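Local coordinates for protein phenylalanine hydroxylase (Colwellia psychrerythraea, PDB 2V27) that probably hydroxylates L-phenylalanine to L-tyrosine with tetrahydrobiopterin and molecular oxygen, using an iron centre, at residues B[137-142]-B[231-236]. Sequence-based numbering, arbitrary orientation.
Sequences ANYTEA and SDLDEI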
# COMPACT_ATOMS: atom_id res chain seq x y z
N ALA B 137 -17.44 16.77 18.35
CA ALA B 137 -18.29 15.87 19.16
C ALA B 137 -19.72 15.72 18.59
O ALA B 137 -20.24 14.60 18.45
CB ALA B 137 -18.33 16.35 20.64
N ASN B 138 -20.35 16.84 18.26
CA ASN B 138 -21.74 16.79 17.76
C ASN B 138 -21.77 16.06 16.42
O ASN B 138 -22.71 15.33 16.14
CB ASN B 138 -22.40 18.16 17.66
CG ASN B 138 -22.61 18.82 19.00
OD1 ASN B 138 -22.65 18.17 20.06
ND2 ASN B 138 -22.71 20.15 18.96
N TYR B 139 -20.77 16.27 15.58
CA TYR B 139 -20.70 15.58 14.29
C TYR B 139 -20.56 14.05 14.52
O TYR B 139 -21.24 13.26 13.85
CB TYR B 139 -19.55 16.17 13.46
CG TYR B 139 -19.19 15.33 12.25
CD1 TYR B 139 -19.97 15.40 11.09
CD2 TYR B 139 -18.08 14.47 12.27
CE1 TYR B 139 -19.68 14.64 9.98
CE2 TYR B 139 -17.76 13.69 11.16
CZ TYR B 139 -18.56 13.76 10.03
OH TYR B 139 -18.16 13.02 8.91
N THR B 140 -19.72 13.66 15.46
CA THR B 140 -19.53 12.26 15.76
C THR B 140 -20.82 11.61 16.27
O THR B 140 -21.16 10.47 15.90
CB THR B 140 -18.34 12.09 16.72
OG1 THR B 140 -17.19 12.76 16.18
CG2 THR B 140 -18.00 10.64 16.97
N GLU B 141 -21.52 12.32 17.15
CA GLU B 141 -22.82 11.82 17.59
C GLU B 141 -23.81 11.67 16.39
O GLU B 141 -24.52 10.64 16.30
CB GLU B 141 -23.39 12.79 18.62
CG GLU B 141 -24.78 12.38 19.17
CD GLU B 141 -25.39 13.45 20.05
OE1 GLU B 141 -24.75 14.48 20.30
OE2 GLU B 141 -26.52 13.22 20.56
N ALA B 142 -23.87 12.67 15.54
CA ALA B 142 -24.78 12.64 14.39
C ALA B 142 -24.38 11.49 13.48
O ALA B 142 -25.25 10.78 12.91
CB ALA B 142 -24.73 13.95 13.64
N SER B 231 -15.22 23.47 12.57
CA SER B 231 -16.64 23.78 12.65
C SER B 231 -17.33 23.65 11.28
O SER B 231 -18.57 23.65 11.23
CB SER B 231 -16.88 25.14 13.26
OG SER B 231 -16.30 26.13 12.45
N ASP B 232 -16.56 23.43 10.20
CA ASP B 232 -17.22 23.05 8.92
C ASP B 232 -18.02 21.73 9.01
O ASP B 232 -18.95 21.48 8.21
CB ASP B 232 -16.23 23.00 7.73
CG ASP B 232 -15.63 24.40 7.38
OD1 ASP B 232 -16.18 25.43 7.83
OD2 ASP B 232 -14.61 24.46 6.67
N LEU B 233 -17.70 20.91 9.99
CA LEU B 233 -18.49 19.68 10.20
C LEU B 233 -19.95 20.00 10.57
O LEU B 233 -20.81 19.14 10.43
CB LEU B 233 -17.85 18.78 11.27
CG LEU B 233 -16.47 18.19 10.94
CD1 LEU B 233 -15.80 17.61 12.23
CD2 LEU B 233 -16.58 17.19 9.82
N ASP B 234 -20.20 21.18 11.12
CA ASP B 234 -21.60 21.58 11.41
C ASP B 234 -22.55 21.37 10.24
O ASP B 234 -23.67 20.91 10.44
CB ASP B 234 -21.70 23.01 11.89
CG ASP B 234 -20.97 23.27 13.18
OD1 ASP B 234 -20.50 22.31 13.87
OD2 ASP B 234 -20.83 24.48 13.49
N GLU B 235 -22.10 21.68 9.02
CA GLU B 235 -22.96 21.47 7.81
C GLU B 235 -23.44 20.03 7.62
O GLU B 235 -24.62 19.77 7.28
CB GLU B 235 -22.28 21.98 6.53
CG GLU B 235 -23.19 21.84 5.29
CD GLU B 235 -22.44 21.98 3.95
OE1 GLU B 235 -21.24 22.34 3.98
OE2 GLU B 235 -23.04 21.70 2.87
N ILE B 236 -22.55 19.07 7.86
CA ILE B 236 -22.93 17.65 7.76
C ILE B 236 -23.78 17.21 8.98
O ILE B 236 -24.74 16.45 8.86
CB ILE B 236 -21.65 16.74 7.64
CG1 ILE B 236 -20.63 17.27 6.61
CG2 ILE B 236 -22.04 15.31 7.31
CD1 ILE B 236 -21.22 17.85 5.29
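Tyr-139 carries the 137-142 side of this buried apolar contact and meets Leu-233 and Ile-236. It is also where the backbones come nearest, its CA lying 6.2 Å from CA of Leu-233. The first contact is close to the main chain: CB of Tyr-139 rests 3.8 Å from CB of Leu-233. Beyond it, the CG of Tyr-139 is anti to the backbone N (chi1 167°), which carries the ring past the Leu-233 side chain at about a right angle. One branch, Leu-233 CD2, then sits over the ring centre, 3.7 Å from the centroid and only 2° off the normal. This is a CH-pi contact. Leu-233 CD1 lies 3.9 Å from Tyr-139 CD2. Ile-236 comes in at the edge, near the ring plane, with CG2 3.6 Å from Tyr-139 CE1. The phenol hydroxyl is satisfied by a hydrogen bond to Thr-165 OG1, which helps hold the far end of the side chain in place. Without the ring, as with an alanine here, Leu-233 CD2 and Ile-236 CG2 would probably lose their aromatic partner and Thr-165 this hydrogen bond. Tyr-139 sits outside the metal's ligand shell, its side chain about 12 Å from the iron held by His-122, His-127 and Glu-167. Thr-165 belongs to helix 152-167, which ends at Glu-167. The contact joins helix 134-147 to the short helix 233-237, which follows strand 223-227 of the mixed sheet.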